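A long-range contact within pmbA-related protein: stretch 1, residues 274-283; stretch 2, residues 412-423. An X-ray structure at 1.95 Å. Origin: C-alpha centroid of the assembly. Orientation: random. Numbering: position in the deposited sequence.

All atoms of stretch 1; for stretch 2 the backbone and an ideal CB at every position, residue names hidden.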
# COMPACT_ATOMS: atom_id res chain seq x y z
N GLN A 274 35.35 4.91 7.84
CA GLN A 274 34.72 4.34 9.04
C GLN A 274 33.36 4.92 9.35
O GLN A 274 33.23 5.89 10.11
CB GLN A 274 35.62 4.50 10.26
CG GLN A 274 36.72 3.50 10.29
CD GLN A 274 36.51 2.48 11.34
OE1 GLN A 274 35.45 1.84 11.42
NE2 GLN A 274 37.50 2.32 12.21
N VAL A 275 32.36 4.32 8.75
CA VAL A 275 31.00 4.76 8.92
C VAL A 275 30.41 4.27 10.23
O VAL A 275 29.57 4.92 10.87
CB VAL A 275 30.18 4.30 7.71
CG1 VAL A 275 28.69 4.31 8.00
CG2 VAL A 275 30.51 5.18 6.54
N GLY A 276 30.81 3.07 10.62
CA GLY A 276 30.36 2.53 11.88
C GLY A 276 31.48 2.29 12.86
O GLY A 276 32.67 2.40 12.55
N ASN A 277 31.07 1.93 14.06
CA ASN A 277 32.00 1.46 15.08
C ASN A 277 32.73 0.20 14.59
O ASN A 277 32.17 -0.57 13.84
CB ASN A 277 31.22 1.15 16.35
CG ASN A 277 32.11 0.98 17.53
OD1 ASN A 277 32.71 -0.08 17.71
ND2 ASN A 277 32.23 2.01 18.32
N PRO A 278 34.01 0.05 14.93
CA PRO A 278 34.74 -1.16 14.64
C PRO A 278 34.06 -2.46 15.01
O PRO A 278 34.29 -3.49 14.34
CB PRO A 278 36.02 -1.01 15.43
CG PRO A 278 36.29 0.46 15.36
CD PRO A 278 34.89 1.09 15.49
N ALA A 279 33.22 -2.41 16.06
CA ALA A 279 32.40 -3.56 16.47
C ALA A 279 31.33 -3.99 15.47
O ALA A 279 30.78 -5.07 15.60
CB ALA A 279 31.75 -3.30 17.82
N VAL A 280 31.04 -3.18 14.45
CA VAL A 280 29.87 -3.37 13.63
C VAL A 280 30.29 -3.88 12.25
O VAL A 280 31.01 -3.19 11.56
CB VAL A 280 29.09 -2.08 13.46
CG1 VAL A 280 27.97 -2.22 12.35
CG2 VAL A 280 28.50 -1.67 14.78
N SER A 281 29.85 -5.11 11.91
CA SER A 281 29.97 -5.63 10.55
C SER A 281 28.58 -6.00 10.08
O SER A 281 27.83 -6.64 10.82
CB SER A 281 30.90 -6.86 10.47
OG SER A 281 32.26 -6.54 10.77
N ILE A 282 28.26 -5.62 8.83
CA ILE A 282 27.00 -5.90 8.24
C ILE A 282 27.28 -6.52 6.87
O ILE A 282 28.03 -5.94 6.03
CB ILE A 282 26.15 -4.61 8.07
CG1 ILE A 282 25.90 -3.96 9.44
CG2 ILE A 282 24.83 -4.93 7.42
CD1 ILE A 282 25.18 -2.60 9.36
N LYS A 283 26.66 -7.69 6.67
CA LYS A 283 26.81 -8.48 5.46
C LYS A 283 25.49 -8.57 4.71
O LYS A 283 24.38 -8.48 5.27
CB LYS A 283 27.28 -9.91 5.82
CG LYS A 283 28.63 -10.03 6.51
CD LYS A 283 29.20 -11.45 6.38
CE LYS A 283 29.97 -11.71 5.10
NZ LYS A 283 30.43 -13.14 5.10
N UNK A 412 20.80 7.50 12.03
CA UNK A 412 21.17 6.11 11.90
C UNK A 412 22.69 5.89 11.78
O UNK A 412 23.22 4.95 12.36
CB UNK A 412 20.46 5.52 10.68
N UNK A 413 23.39 6.77 11.06
CA UNK A 413 24.83 6.61 10.87
C UNK A 413 25.59 6.84 12.17
O UNK A 413 26.50 6.08 12.47
CB UNK A 413 25.33 7.57 9.79
N UNK A 414 25.18 7.83 12.94
CA UNK A 414 25.75 8.07 14.26
C UNK A 414 25.46 6.91 15.20
O UNK A 414 26.28 6.53 15.99
CB UNK A 414 25.21 9.37 14.85
N UNK A 415 24.26 6.36 15.14
CA UNK A 415 23.93 5.13 15.85
C UNK A 415 24.96 4.02 15.58
O UNK A 415 25.47 3.42 16.52
CB UNK A 415 22.53 4.66 15.45
N UNK A 416 25.24 3.79 14.29
CA UNK A 416 26.22 2.80 13.87
C UNK A 416 27.57 3.09 14.48
O UNK A 416 28.27 2.15 14.86
CB UNK A 416 26.33 2.76 12.34
N UNK A 417 27.93 4.38 14.56
CA UNK A 417 29.19 4.79 15.17
C UNK A 417 29.25 4.47 16.65
O UNK A 417 30.31 4.19 17.17
CB UNK A 417 29.41 6.29 14.96
N UNK A 418 28.11 4.55 17.33
CA UNK A 418 28.02 4.39 18.78
C UNK A 418 27.63 2.99 19.22
O UNK A 418 27.42 2.74 20.39
CB UNK A 418 27.01 5.39 19.34
N UNK A 419 27.53 2.05 18.29
CA UNK A 419 27.36 0.65 18.74
C UNK A 419 28.72 0.17 19.31
O UNK A 419 29.68 -0.03 18.57
CB UNK A 419 26.89 -0.25 17.59
N UNK A 420 28.80 0.02 20.62
CA UNK A 420 30.05 -0.37 21.24
C UNK A 420 30.14 -1.87 21.56
O UNK A 420 31.23 -2.40 21.72
CB UNK A 420 30.25 0.44 22.52
N UNK A 421 29.00 -2.55 21.66
CA UNK A 421 28.95 -4.00 21.88
C UNK A 421 27.76 -4.62 21.21
O UNK A 421 26.66 -4.05 21.24
CB UNK A 421 28.92 -4.32 23.38
N UNK A 422 27.98 -5.81 20.65
CA UNK A 422 27.01 -6.54 19.84
C UNK A 422 26.76 -7.90 20.49
O UNK A 422 27.69 -8.61 20.84
CB UNK A 422 27.50 -6.70 18.40
N UNK A 423 25.49 -8.26 20.59
CA UNK A 423 25.06 -9.52 21.22
C UNK A 423 25.13 -10.72 20.31
O UNK A 423 25.49 -10.62 19.13
CB UNK A 423 23.63 -9.38 21.73

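Position 412 opens a helix that runs to 417. Its ideal CB points sideways and has nothing of stretch 1 within 5.5 Å, so this loop sets no preference. The residue is Phe 412, whose CE2 comes no closer than 5.8 Å to Ile 282 CD1.

At 413 the ideal CB points sideways and lies 5.0 Å from Val 275 CG1. The near neighbour is a methyl group, so an apolar chain of medium length would suit: Leu, Ile or Met. The residue is Leu 413. Its CD2 packs 4.1 Å from Val 275 CG1.

Positions 414 and 415 have helical backbone angles and nothing of stretch 1 near their ideal CB atoms. At 414 the CA-to-CB bond points away, and many residues would do. They are Asp 414 and Leu 415; neither touches stretch 1.

At 416 the ideal CB is 4.1 Å from Gly 276 CA and 4.2 Å from Val 275 O, and Val 275, Val 280 and Ile 282 offer methyl groups beyond. An apolar chain such as Leu or Met fits. The residue is Leu 416, with chi1 m and chi2 t. Its CD1 is 4.4 Å from Val 275 CG1, while its CD2 is 4.4 Å from Val 280 CG1 and 4.3 Å from Ile 282 CD1. The two methyls thus meet different residues. Asn 277 N donates to Leu 416 O at 2.9 Å, almost straight at 174°. This bond joins backbone atoms, so it says nothing about the side chain.

At 417 the CA-to-CB bond points away, yet the carbonyls of Gln 274, Val 275 and Gly 276 lie near as acceptors. A long chain with a donor at its end, Arg or Lys, could bend back. Arg 417 does bend back, with chi1, chi2 and chi3 all m. Its carbon CD, not a donor, lies 3.2 Å from Val 275 O. Gly 276 O sits at the guanidinium edge, near its plane, 3.6 Å from Arg 417 NH2. Arg 417 O accepts a hydrogen bond from Asn 277 ND2 at 3.1 Å.

Position 418 is the first to leave helical angles. Its CB points away, so a polar chain is acceptable. Lys 418 has no contact with stretch 1.

At 419 the ideal CB is only 3.5 Å from Val 280 CG2. An apolar residue is expected, and the extended backbone suits a beta-branched one. Ile 419 fits, with its CB 3.6 Å from Val 280 CG2.

At 420 CB points away, 4.9 Å from Asn 277 ND2. The choice is wide. Val 420 brings CG1 to 4.2 Å from Asn 277 ND2.

At 421 the CA-to-CB bond points away, so many side chains would do. Leu 421 makes no contact.

At 422 CB points toward the turn, 4.6 Å from Ala 279 O. A small apolar residue suits this space. Val 422 places CG2 4.3 Å from Ala 279 CB.

Position 423 is out of reach, and its backbone angles suit most residues; it is Gly 423.

Stretch 2 412-423: FLDLLRKIVLVG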
# COMPACT_ATOMS: atom_id res chain seq x y z
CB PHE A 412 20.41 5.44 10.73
CG PHE A 412 20.55 3.94 10.72
CD1 PHE A 412 19.89 3.17 11.66
CD2 PHE A 412 21.43 3.31 9.83
CE1 PHE A 412 20.07 1.77 11.69
CE2 PHE A 412 21.61 1.95 9.86
CZ PHE A 412 20.94 1.18 10.81
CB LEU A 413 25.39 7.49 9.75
CG LEU A 413 24.81 7.19 8.35
CD1 LEU A 413 25.52 8.02 7.25
CD2 LEU A 413 24.84 5.70 8.04
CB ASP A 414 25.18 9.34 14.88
CG ASP A 414 25.70 10.61 14.22
OD1 ASP A 414 26.92 10.66 13.92
OD2 ASP A 414 24.89 11.54 14.02
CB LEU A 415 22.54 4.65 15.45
CG LEU A 415 21.96 3.54 16.32
CD1 LEU A 415 20.47 3.71 16.49
CD2 LEU A 415 22.30 2.16 15.77
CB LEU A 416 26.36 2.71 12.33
CG LEU A 416 25.16 2.16 11.55
CD1 LEU A 416 25.37 2.24 10.02
CD2 LEU A 416 24.80 0.75 12.00
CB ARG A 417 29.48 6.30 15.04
CG ARG A 417 29.76 6.81 13.64
CD ARG A 417 31.14 6.40 13.17
NE ARG A 417 32.19 7.19 13.80
CZ ARG A 417 33.47 6.83 13.87
NH1 ARG A 417 34.33 7.64 14.46
NH2 ARG A 417 33.89 5.65 13.40
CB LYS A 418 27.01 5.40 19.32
CG LYS A 418 27.52 6.84 19.15
CD LYS A 418 26.65 7.87 19.85
CE LYS A 418 25.27 8.04 19.20
NZ LYS A 418 24.52 9.15 19.90
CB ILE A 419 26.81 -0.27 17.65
CG1 ILE A 419 25.34 0.11 17.34
CG2 ILE A 419 26.87 -1.75 18.11
CD1 ILE A 419 24.79 -0.46 16.00
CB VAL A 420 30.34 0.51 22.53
CG1 VAL A 420 30.42 1.97 22.15
CG2 VAL A 420 29.30 0.30 23.63
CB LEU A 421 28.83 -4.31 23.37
CG LEU A 421 30.03 -4.29 24.30
CD1 LEU A 421 29.51 -4.49 25.73
CD2 LEU A 421 31.08 -5.35 23.90
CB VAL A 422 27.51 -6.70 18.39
CG1 VAL A 422 26.50 -7.39 17.49
CG2 VAL A 422 27.90 -5.31 17.80
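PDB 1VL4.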